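PDB 2W3Y: virulence factor from Pectobacterium carotovorum, which acts as a virulence factor of this Drosophila pathogen, is S-palmitoylated and binds to lipid vesicles. Local coordinates for residues Tyr89-Trp94 with Asn167-Ala171; Leu101-Phe105 with Lys242-Phe246; Leu192-Phe198 with Phe219-Gly225. Residue numbers count along the deposited sequence, not the author numbering.

Contact 1 of 3, residues Tyr89-Trp94 with Asn167-Ala171; sequences YHYDIW and NYLYA. With PLM (palmitic acid), chain C.
This is a helix-on-sheet contact: the start of helix 91-105, with the loop before it, packs on strand 166-179 of the mixed sheet of the Evf fold, on the face turned from the palmitate. His90 is the N-cap, and Tyr91-Trp94 form the first helical turn, Ile93 N bonding His90 O at 3.1 Å. Asn167-Ala171 are extended, so their side chains alternate: Asn167, Leu169 and Ala171 point toward segment 89-94, Tyr168 and Tyr170 the other way. The backbones stay apart, CA-CA distances growing from 6.3 Å (Tyr89-Asn167) through 7.4 Å (Tyr91-Leu169) to 9.2 Å (Trp94-Ala171), and no hydrogen bond crosses. Leu169 (chi1 m, chi2 p) branches to fill the gap, its CD1 4.1 Å from Tyr89 CB and its CD2 4.3 Å from Tyr91 CD1. Ala171, only a methyl, admits the broad indole, Ala171 CB lying 3.9 Å from Trp94 CZ3. Behind the strand, Tyr170 OH donates to Tyr168 OH (2.8 Å), and the palmitate methyl end lies over the Tyr170 ring, PLM CF 3.6 Å from Tyr170 CG. Trp94 (chi1 m) offers Leu169 a flat apolar face in a CH-pi contact, Leu169 CD2 lying 3.5 Å from the centroid of its five-membered ring.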
loop_
_atom_site.group_PDB
_atom_site.type_symbol
_atom_site.label_atom_id
_atom_site.label_comp_id
_atom_site.label_asym_id
_atom_site.label_seq_id
_atom_site.Cartn_x
_atom_site.Cartn_y
_atom_site.Cartn_z
ATOM N N TYR A 89 10.281 10.041 -3.555
ATOM C CA TYR A 89 9.041 10.259 -2.810
ATOM C C TYR A 89 8.032 11.159 -3.557
ATOM O O TYR A 89 7.117 11.705 -2.954
ATOM C CB TYR A 89 9.364 10.781 -1.394
ATOM C CG TYR A 89 10.343 9.866 -0.680
ATOM C CD1 TYR A 89 9.892 8.744 0.016
ATOM C CD2 TYR A 89 11.719 10.106 -0.741
ATOM C CE1 TYR A 89 10.789 7.891 0.659
ATOM C CE2 TYR A 89 12.636 9.246 -0.121
ATOM C CZ TYR A 89 12.147 8.139 0.588
ATOM O OH TYR A 89 13.036 7.274 1.182
ATOM N N HIS A 90 8.193 11.279 -4.875
ATOM C CA HIS A 90 7.260 12.060 -5.691
ATOM C C HIS A 90 6.194 11.126 -6.212
ATOM O O HIS A 90 6.490 10.214 -6.996
ATOM C CB HIS A 90 7.975 12.768 -6.859
ATOM C CG HIS A 90 8.706 14.008 -6.453
ATOM N ND1 HIS A 90 9.218 14.904 -7.369
ATOM C CD2 HIS A 90 8.996 14.513 -5.230
ATOM C CE1 HIS A 90 9.801 15.902 -6.725
ATOM N NE2 HIS A 90 9.680 15.688 -5.425
ATOM N N TYR A 91 4.957 11.363 -5.782
ATOM C CA TYR A 91 3.833 10.498 -6.168
ATOM C C TYR A 91 3.689 10.275 -7.691
ATOM O O TYR A 91 3.334 9.175 -8.143
ATOM C CB TYR A 91 2.523 11.018 -5.603
ATOM C CG TYR A 91 1.368 10.118 -5.950
ATOM C CD1 TYR A 91 1.188 8.917 -5.264
ATOM C CD2 TYR A 91 0.484 10.434 -6.987
ATOM C CE1 TYR A 91 0.150 8.056 -5.581
ATOM C CE2 TYR A 91 -0.570 9.562 -7.316
ATOM C CZ TYR A 91 -0.716 8.384 -6.593
ATOM O OH TYR A 91 -1.719 7.507 -6.862
ATOM N N ASP A 92 3.966 11.313 -8.475
ATOM C CA ASP A 92 3.772 11.228 -9.924
ATOM C C ASP A 92 4.636 10.140 -10.577
ATOM O O ASP A 92 4.218 9.529 -11.547
ATOM C CB ASP A 92 3.938 12.598 -10.605
ATOM C CG ASP A 92 2.720 13.527 -10.381
ATOM O OD1 ASP A 92 2.928 14.767 -10.265
ATOM O OD2 ASP A 92 1.554 13.035 -10.329
ATOM N N ILE A 93 5.825 9.884 -10.033
ATOM C CA ILE A 93 6.691 8.785 -10.522
ATOM C C ILE A 93 6.144 7.389 -10.169
ATOM O O ILE A 93 6.178 6.465 -11.004
ATOM C CB ILE A 93 8.146 8.961 -10.043
ATOM C CG1 ILE A 93 8.729 10.277 -10.597
ATOM C CG2 ILE A 93 8.994 7.747 -10.435
ATOM C CD1 ILE A 93 10.039 10.701 -9.963
ATOM N N TRP A 94 5.647 7.243 -8.939
ATOM C CA TRP A 94 4.875 6.054 -8.516
ATOM C C TRP A 94 3.642 5.813 -9.401
ATOM O O TRP A 94 3.340 4.675 -9.778
ATOM C CB TRP A 94 4.447 6.189 -7.036
ATOM C CG TRP A 94 5.593 6.073 -6.051
ATOM C CD1 TRP A 94 6.474 7.058 -5.696
ATOM C CD2 TRP A 94 5.970 4.909 -5.294
ATOM N NE1 TRP A 94 7.381 6.574 -4.775
ATOM C CE2 TRP A 94 7.097 5.260 -4.515
ATOM C CE3 TRP A 94 5.473 3.599 -5.214
ATOM C CZ2 TRP A 94 7.741 4.345 -3.653
ATOM C CZ3 TRP A 94 6.108 2.693 -4.360
ATOM C CH2 TRP A 94 7.226 3.078 -3.586
ATOM N N ASN A 167 6.581 14.708 2.184
ATOM C CA ASN A 167 5.857 13.744 1.335
ATOM C C ASN A 167 5.643 12.387 2.007
ATOM O O ASN A 167 6.559 11.860 2.640
ATOM C CB ASN A 167 6.569 13.547 -0.006
ATOM C CG ASN A 167 6.507 14.795 -0.892
ATOM O OD1 ASN A 167 5.469 15.434 -1.007
ATOM N ND2 ASN A 167 7.627 15.138 -1.511
ATOM N N TYR A 168 4.445 11.831 1.834
ATOM C CA TYR A 168 3.994 10.660 2.599
ATOM C C TYR A 168 3.108 9.771 1.733
ATOM O O TYR A 168 2.015 10.181 1.312
ATOM C CB TYR A 168 3.258 11.112 3.864
ATOM C CG TYR A 168 2.828 10.021 4.849
ATOM C CD1 TYR A 168 3.750 9.097 5.372
ATOM C CD2 TYR A 168 1.507 9.961 5.295
ATOM C CE1 TYR A 168 3.339 8.104 6.302
ATOM C CE2 TYR A 168 1.091 9.000 6.227
ATOM C CZ TYR A 168 2.014 8.068 6.721
ATOM O OH TYR A 168 1.591 7.128 7.654
ATOM N N LEU A 169 3.600 8.560 1.464
ATOM C CA LEU A 169 2.954 7.604 0.561
ATOM C C LEU A 169 2.630 6.287 1.291
ATOM O O LEU A 169 3.378 5.868 2.170
ATOM C CB LEU A 169 3.858 7.321 -0.664
ATOM C CG LEU A 169 4.357 8.461 -1.579
ATOM C CD1 LEU A 169 5.600 9.159 -1.021
ATOM C CD2 LEU A 169 4.670 7.956 -3.000
ATOM N N TYR A 170 1.491 5.687 0.944
ATOM C CA TYR A 170 1.150 4.320 1.299
ATOM C C TYR A 170 1.295 3.470 0.042
ATOM O O TYR A 170 0.642 3.735 -0.963
ATOM C CB TYR A 170 -0.285 4.209 1.839
ATOM C CG TYR A 170 -0.382 4.446 3.323
ATOM C CD1 TYR A 170 0.045 5.651 3.860
ATOM C CD2 TYR A 170 -0.878 3.459 4.202
ATOM C CE1 TYR A 170 -0.015 5.897 5.212
ATOM C CE2 TYR A 170 -0.943 3.705 5.590
ATOM C CZ TYR A 170 -0.491 4.942 6.070
ATOM O OH TYR A 170 -0.513 5.288 7.408
ATOM N N ALA A 171 2.186 2.477 0.108
ATOM C CA ALA A 171 2.374 1.491 -0.956
ATOM C C ALA A 171 1.966 0.147 -0.349
ATOM O O ALA A 171 2.714 -0.443 0.437
ATOM C CB ALA A 171 3.805 1.471 -1.413
HETATM C C1 PLM C . 0.287 8.366 15.576
HETATM O O2 PLM C . 0.853 8.937 16.545
HETATM C C2 PLM C . 0.107 9.097 14.251
HETATM C C3 PLM C . 0.994 8.561 13.131
HETATM C C4 PLM C . 0.832 9.329 11.817
HETATM C C5 PLM C . -0.439 8.949 11.057
HETATM C C6 PLM C . -0.923 10.061 10.128
HETATM C C7 PLM C . -1.908 9.526 9.090
HETATM C C8 PLM C . -2.901 10.583 8.595
HETATM C C9 PLM C . -2.558 10.974 7.158
HETATM C CA PLM C . -3.589 10.530 6.126
HETATM C CB PLM C . -3.023 9.471 5.187
HETATM C CC PLM C . -4.148 8.628 4.606
HETATM C CD PLM C . -3.785 7.151 4.550
HETATM C CE PLM C . -3.849 6.655 3.114
HETATM C CF PLM C . -3.943 5.137 3.047
#

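Contact 2 of 3, residues Leu101-Phe105 with Lys242-Phe246; sequences LIPAF and KVDNF
Leu101 begins the last turn of helix 91-105. Its CA-CB bond runs sideways to helix 242-246, but the m,t rotamer carries the branched end across, and Leu101 CD2 lies 3.6 Å from Phe246 CZ; gamma-branched, apolar leucine suits a sideways CA-CB bond that must still bring a methyl onto a phenyl ring. Two residues on, Pro103 sits on the side turned from the partner. Lacking an amide hydrogen, it cannot bond to the preceding turn, and the helix kinks here, though Phe105 N still reaches Leu101 O at 3.1 Å. The short axes of 101-105 and 242-246 come no closer than 12.4 Å, with N-to-C directions 143° apart, which makes this a roughly antiparallel helix-helix packing between two helices of the Evf fold, bridged by large side chains and without a hydrogen bond across. Ala104 points toward the partner with a small methyl, while Ala104 O, hydrogen-bonded to Arg229, lies 4.2 Å from Lys242 CE. Phe105 closes the helix with phi/psi near -128/-1° and chi1 m, its CA 7.4 Å from Val243 CA, and its ring bulky enough to span the gap. Phe105 CD1 meets Val243 CG2 at 3.7 Å and Phe105 CE1 Lys242 CE at 3.3 Å, the lysine's aliphatic chain lying against the ring. Phe105 CZ sits over one face of the Phe246 ring, 3.8 Å from Phe246 CG, centroids 5.1 Å apart, planes oblique at 47°. Phe246 takes chi1 t to point into this cluster, which Phe14 of helix 9-18 and Phe70 of helix 57-81 extend.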
loop_
_atom_site.group_PDB
_atom_site.type_symbol
_atom_site.label_atom_id
_atom_site.label_comp_id
_atom_site.label_asym_id
_atom_site.label_seq_id
_atom_site.Cartn_x
_atom_site.Cartn_y
_atom_site.Cartn_z
ATOM N N LEU A 101 1.895 -1.346 -14.743
ATOM C CA LEU A 101 1.523 -2.622 -14.109
ATOM C C LEU A 101 0.037 -2.976 -14.226
ATOM O O LEU A 101 -0.314 -4.135 -14.474
ATOM C CB LEU A 101 1.920 -2.630 -12.603
ATOM C CG LEU A 101 3.413 -2.606 -12.264
ATOM C CD1 LEU A 101 3.672 -2.402 -10.762
ATOM C CD2 LEU A 101 4.159 -3.843 -12.790
ATOM N N ILE A 102 -0.824 -1.978 -14.020
ATOM C CA ILE A 102 -2.280 -2.172 -13.886
ATOM C C ILE A 102 -2.979 -2.799 -15.123
ATOM O O ILE A 102 -3.677 -3.794 -14.982
ATOM C CB ILE A 102 -3.006 -0.856 -13.374
ATOM C CG1 ILE A 102 -2.489 -0.422 -11.981
ATOM C CG2 ILE A 102 -4.548 -0.983 -13.385
ATOM C CD1 ILE A 102 -2.540 -1.472 -10.903
ATOM N N PRO A 103 -2.784 -2.227 -16.329
ATOM C CA PRO A 103 -3.379 -2.820 -17.544
ATOM C C PRO A 103 -2.904 -4.254 -17.795
ATOM O O PRO A 103 -3.670 -5.094 -18.294
ATOM C CB PRO A 103 -2.875 -1.905 -18.658
ATOM C CG PRO A 103 -2.545 -0.630 -17.994
ATOM C CD PRO A 103 -2.025 -1.002 -16.647
ATOM N N ALA A 104 -1.663 -4.533 -17.396
ATOM C CA ALA A 104 -1.014 -5.819 -17.628
ATOM C C ALA A 104 -1.546 -6.968 -16.772
ATOM O O ALA A 104 -1.772 -8.067 -17.283
ATOM C CB ALA A 104 0.492 -5.674 -17.440
ATOM N N PHE A 105 -1.753 -6.717 -15.475
ATOM C CA PHE A 105 -2.038 -7.791 -14.516
ATOM C C PHE A 105 -3.284 -7.571 -13.658
ATOM O O PHE A 105 -3.633 -8.406 -12.825
ATOM C CB PHE A 105 -0.844 -7.982 -13.571
ATOM C CG PHE A 105 0.467 -8.189 -14.264
ATOM C CD1 PHE A 105 0.763 -9.401 -14.874
ATOM C CD2 PHE A 105 1.421 -7.184 -14.269
ATOM C CE1 PHE A 105 1.986 -9.605 -15.493
ATOM C CE2 PHE A 105 2.659 -7.367 -14.896
ATOM C CZ PHE A 105 2.941 -8.582 -15.508
ATOM N N LYS A 242 3.383 -15.670 -17.135
ATOM C CA LYS A 242 3.869 -14.309 -17.387
ATOM C C LYS A 242 3.998 -13.498 -16.090
ATOM O O LYS A 242 4.943 -12.731 -15.945
ATOM C CB LYS A 242 3.092 -13.560 -18.491
ATOM C CG LYS A 242 1.670 -13.129 -18.164
ATOM C CD LYS A 242 1.183 -12.054 -19.166
ATOM C CE LYS A 242 1.281 -10.641 -18.577
ATOM N NZ LYS A 242 1.623 -9.570 -19.552
ATOM N N VAL A 243 3.058 -13.697 -15.164
ATOM C CA VAL A 243 3.120 -13.116 -13.820
ATOM C C VAL A 243 4.416 -13.545 -13.129
ATOM O O VAL A 243 5.234 -12.695 -12.783
ATOM C CB VAL A 243 1.870 -13.495 -12.962
ATOM C CG1 VAL A 243 2.040 -13.084 -11.487
ATOM C CG2 VAL A 243 0.587 -12.858 -13.553
ATOM N N ASP A 244 4.610 -14.862 -12.977
ATOM C CA ASP A 244 5.767 -15.428 -12.267
ATOM C C ASP A 244 7.114 -15.032 -12.861
ATOM O O ASP A 244 8.034 -14.700 -12.109
ATOM C CB ASP A 244 5.662 -16.954 -12.168
ATOM C CG ASP A 244 4.601 -17.404 -11.170
ATOM O OD1 ASP A 244 4.164 -16.573 -10.331
ATOM O OD2 ASP A 244 4.195 -18.589 -11.236
ATOM N N ASN A 245 7.212 -15.047 -14.194
ATOM C CA ASN A 245 8.441 -14.666 -14.887
ATOM C C ASN A 245 8.773 -13.187 -14.702
ATOM O O ASN A 245 9.923 -12.822 -14.465
ATOM C CB ASN A 245 8.368 -14.989 -16.394
ATOM C CG ASN A 245 8.478 -16.496 -16.699
ATOM O OD1 ASN A 245 9.067 -17.268 -15.937
ATOM N ND2 ASN A 245 7.909 -16.906 -17.830
ATOM N N PHE A 246 7.758 -12.343 -14.834
ATOM C CA PHE A 246 7.921 -10.900 -14.655
ATOM C C PHE A 246 8.376 -10.587 -13.224
ATOM O O PHE A 246 9.347 -9.853 -13.014
ATOM C CB PHE A 246 6.604 -10.192 -14.974
ATOM C CG PHE A 246 6.623 -8.716 -14.696
ATOM C CD1 PHE A 246 7.062 -7.818 -15.665
ATOM C CD2 PHE A 246 6.181 -8.221 -13.466
ATOM C CE1 PHE A 246 7.092 -6.450 -15.423
ATOM C CE2 PHE A 246 6.204 -6.849 -13.212
ATOM C CZ PHE A 246 6.671 -5.966 -14.191
#

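Contact 3 of 3, residues Leu192-Phe198 with Phe219-Gly225; sequences LIYGTHF and FGVDTVG. With PLM (palmitic acid), chain C.
This antiparallel beta ladder, one face lining the palmitate site, pairs strands 192-198 and 219-225 (157° between directions, axes 4.6 Å apart) by four backbone hydrogen bonds: Ile193 N to Val224 O (2.8 Å), Val224 N to Ile193 O (3.1 Å), Gly195 N to Asp222 O and Asp222 N to Gly195 O (both 2.9 Å). Leu192-Gly225 and Tyr194-Thr223 are non-hydrogen-bonded pairs. Past the last bridged pair, Gly195-Asp222, Thr196 OG1 donates to Gly220 O (2.9 Å), and a water bridges Gly195 O (3.1 Å) and Gly220 O (2.8 Å). Gly225 is fitting, since a CB would clash with Leu192 CD2. Thr223 (chi1 p) sets CG2 in CH-pi contact 3.5 Å from the Tyr194 (chi1 m) centroid, and Phe219 turns its edge to the Phe198 face (T-shaped, centroids 5.3 Å, planes 77°). Palmitate runs alongside: Phe219 CE2 to PLM C9 is 3.7 Å, Tyr194 CD2 to PLM CF 3.8 Å. Ile193 and Val224 (Ile193 CB to Val224 CG1 3.8 Å) occupy the other face, under helix 91-105, while strands 166-179 and 109-121 flank the pair.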
loop_
_atom_site.group_PDB
_atom_site.type_symbol
_atom_site.label_atom_id
_atom_site.label_comp_id
_atom_site.label_asym_id
_atom_site.label_seq_id
_atom_site.Cartn_x
_atom_site.Cartn_y
_atom_site.Cartn_z
ATOM N N LEU A 192 -2.641 -0.972 -4.290
ATOM C CA LEU A 192 -2.951 0.471 -4.106
ATOM C C LEU A 192 -1.718 1.326 -3.788
ATOM O O LEU A 192 -0.923 0.952 -2.930
ATOM C CB LEU A 192 -3.996 0.647 -2.990
ATOM C CG LEU A 192 -5.373 0.011 -3.224
ATOM C CD1 LEU A 192 -6.157 -0.225 -1.933
ATOM C CD2 LEU A 192 -6.206 0.829 -4.234
ATOM N N ILE A 193 -1.552 2.457 -4.496
ATOM C CA ILE A 193 -0.533 3.459 -4.139
ATOM C C ILE A 193 -1.229 4.795 -3.896
ATOM O O ILE A 193 -1.880 5.322 -4.790
ATOM C CB ILE A 193 0.599 3.670 -5.198
ATOM C CG1 ILE A 193 1.082 2.350 -5.853
ATOM C CG2 ILE A 193 1.743 4.506 -4.574
ATOM C CD1 ILE A 193 2.071 1.498 -5.011
ATOM N N TYR A 194 -1.132 5.293 -2.667
ATOM C CA TYR A 194 -1.784 6.549 -2.268
ATOM C C TYR A 194 -0.694 7.519 -1.903
ATOM O O TYR A 194 0.346 7.112 -1.369
ATOM C CB TYR A 194 -2.695 6.346 -1.055
ATOM C CG TYR A 194 -4.057 5.750 -1.348
ATOM C CD1 TYR A 194 -4.295 4.961 -2.482
ATOM C CD2 TYR A 194 -5.099 5.935 -0.455
ATOM C CE1 TYR A 194 -5.548 4.417 -2.721
ATOM C CE2 TYR A 194 -6.347 5.394 -0.685
ATOM C CZ TYR A 194 -6.569 4.639 -1.815
ATOM O OH TYR A 194 -7.837 4.119 -2.012
ATOM N N GLY A 195 -0.922 8.801 -2.190
ATOM C CA GLY A 195 0.098 9.809 -1.932
ATOM C C GLY A 195 -0.476 11.091 -1.364
ATOM O O GLY A 195 -1.467 11.616 -1.877
ATOM N N THR A 196 0.136 11.565 -0.286
ATOM C CA THR A 196 -0.218 12.863 0.311
ATOM C C THR A 196 1.059 13.542 0.831
ATOM O O THR A 196 2.175 13.179 0.425
ATOM C CB THR A 196 -1.387 12.723 1.379
ATOM O OG1 THR A 196 -1.976 14.006 1.691
ATOM C CG2 THR A 196 -0.934 11.996 2.675
ATOM N N HIS A 197 0.900 14.552 1.679
ATOM C CA HIS A 197 2.019 15.213 2.330
ATOM C C HIS A 197 1.503 15.815 3.637
ATOM O O HIS A 197 0.284 15.949 3.814
ATOM C CB HIS A 197 2.641 16.312 1.436
ATOM C CG HIS A 197 1.656 17.358 1.003
ATOM N ND1 HIS A 197 1.504 18.557 1.664
ATOM C CD2 HIS A 197 0.735 17.358 0.013
ATOM C CE1 HIS A 197 0.558 19.267 1.078
ATOM N NE2 HIS A 197 0.075 18.560 0.074
ATOM N N PHE A 198 2.429 16.152 4.538
ATOM C CA PHE A 198 2.109 16.898 5.745
ATOM C C PHE A 198 2.629 18.316 5.549
ATOM O O PHE A 198 3.819 18.507 5.342
ATOM C CB PHE A 198 2.814 16.319 6.982
ATOM C CG PHE A 198 2.294 14.990 7.444
ATOM C CD1 PHE A 198 1.416 14.912 8.535
ATOM C CD2 PHE A 198 2.724 13.804 6.837
ATOM C CE1 PHE A 198 0.941 13.676 9.003
ATOM C CE2 PHE A 198 2.264 12.550 7.304
ATOM C CZ PHE A 198 1.360 12.490 8.383
ATOM N N PHE A 219 -6.561 15.937 4.466
ATOM C CA PHE A 219 -5.520 15.515 3.523
ATOM C C PHE A 219 -6.116 15.248 2.162
ATOM O O PHE A 219 -7.129 14.558 2.038
ATOM C CB PHE A 219 -4.790 14.250 4.002
ATOM C CG PHE A 219 -3.982 14.441 5.246
ATOM C CD1 PHE A 219 -2.627 14.749 5.168
ATOM C CD2 PHE A 219 -4.571 14.285 6.507
ATOM C CE1 PHE A 219 -1.865 14.915 6.328
ATOM C CE2 PHE A 219 -3.831 14.449 7.672
ATOM C CZ PHE A 219 -2.462 14.765 7.584
ATOM N N GLY A 220 -5.480 15.808 1.139
ATOM C CA GLY A 220 -5.808 15.480 -0.232
ATOM C C GLY A 220 -4.917 14.321 -0.629
ATOM O O GLY A 220 -3.695 14.423 -0.577
ATOM N N VAL A 221 -5.544 13.210 -1.008
ATOM C CA VAL A 221 -4.830 11.964 -1.288
ATOM C C VAL A 221 -5.012 11.572 -2.754
ATOM O O VAL A 221 -6.140 11.343 -3.196
ATOM C CB VAL A 221 -5.315 10.813 -0.353
ATOM C CG1 VAL A 221 -4.452 9.579 -0.527
ATOM C CG2 VAL A 221 -5.362 11.296 1.154
ATOM N N ASP A 222 -3.912 11.498 -3.496
ATOM C CA ASP A 222 -3.911 11.011 -4.880
ATOM C C ASP A 222 -3.877 9.488 -4.874
ATOM O O ASP A 222 -3.125 8.894 -4.096
ATOM C CB ASP A 222 -2.672 11.504 -5.611
ATOM C CG ASP A 222 -2.631 13.002 -5.751
ATOM O OD1 ASP A 222 -3.638 13.596 -6.194
ATOM O OD2 ASP A 222 -1.567 13.583 -5.423
ATOM N N THR A 223 -4.681 8.859 -5.727
ATOM C CA THR A 223 -4.844 7.407 -5.698
ATOM C C THR A 223 -4.617 6.742 -7.052
ATOM O O THR A 223 -4.966 7.295 -8.108
ATOM C CB THR A 223 -6.239 6.958 -5.106
ATOM O OG1 THR A 223 -7.297 7.213 -6.038
ATOM C CG2 THR A 223 -6.564 7.665 -3.783
ATOM N N VAL A 224 -4.041 5.546 -7.008
ATOM C CA VAL A 224 -3.890 4.666 -8.174
ATOM C C VAL A 224 -3.908 3.221 -7.655
ATOM O O VAL A 224 -3.471 2.942 -6.531
ATOM C CB VAL A 224 -2.628 4.988 -9.034
ATOM C CG1 VAL A 224 -1.352 4.484 -8.388
ATOM C CG2 VAL A 224 -2.771 4.431 -10.472
ATOM N N GLY A 225 -4.463 2.323 -8.456
ATOM C CA GLY A 225 -4.589 0.936 -8.039
ATOM C C GLY A 225 -5.479 0.086 -8.917
ATOM O O GLY A 225 -6.076 0.567 -9.882
HETATM C C1 PLM C . 0.287 8.366 15.576
HETATM O O2 PLM C . 0.853 8.937 16.545
HETATM C C2 PLM C . 0.107 9.097 14.251
HETATM C C3 PLM C . 0.994 8.561 13.131
HETATM C C4 PLM C . 0.832 9.329 11.817
HETATM C C5 PLM C . -0.439 8.949 11.057
HETATM C C6 PLM C . -0.923 10.061 10.128
HETATM C C7 PLM C . -1.908 9.526 9.090
HETATM C C8 PLM C . -2.901 10.583 8.595
HETATM C C9 PLM C . -2.558 10.974 7.158
HETATM C CA PLM C . -3.589 10.530 6.126
HETATM C CB PLM C . -3.023 9.471 5.187
HETATM C CC PLM C . -4.148 8.628 4.606
HETATM C CD PLM C . -3.785 7.151 4.550
HETATM C CE PLM C . -3.849 6.655 3.114
HETATM C CF PLM C . -3.943 5.137 3.047
HETATM O O HOH W 1 -2.158 14.496 -2.896
#

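From the N terminus, helix 91-105 comes first and serves two contacts: its start enters contact 1 and its last turn contact 2. Contact 1 closes on strand 166-179, across 72 intervening residues. The chain then turns into strand 185-198, which opens contact 3 and closes it on strand 214-228 after 20 residues. Contact 2 closes last; it therefore crosses contact 1 and encloses contact 3 in sequence. Contacts 1 and 3 share the sheet, Tyr168 O lying 2.8 Å from Thr196 N and Tyr91 OH hydrogen-bonding Ile193 O, and both touch the palmitate. Contact 2 ties helix 91-105 to helix 237-250; beside it, Ile102 CD1 of the same turn packs 3.9 Å from Gly225 C of contact 3.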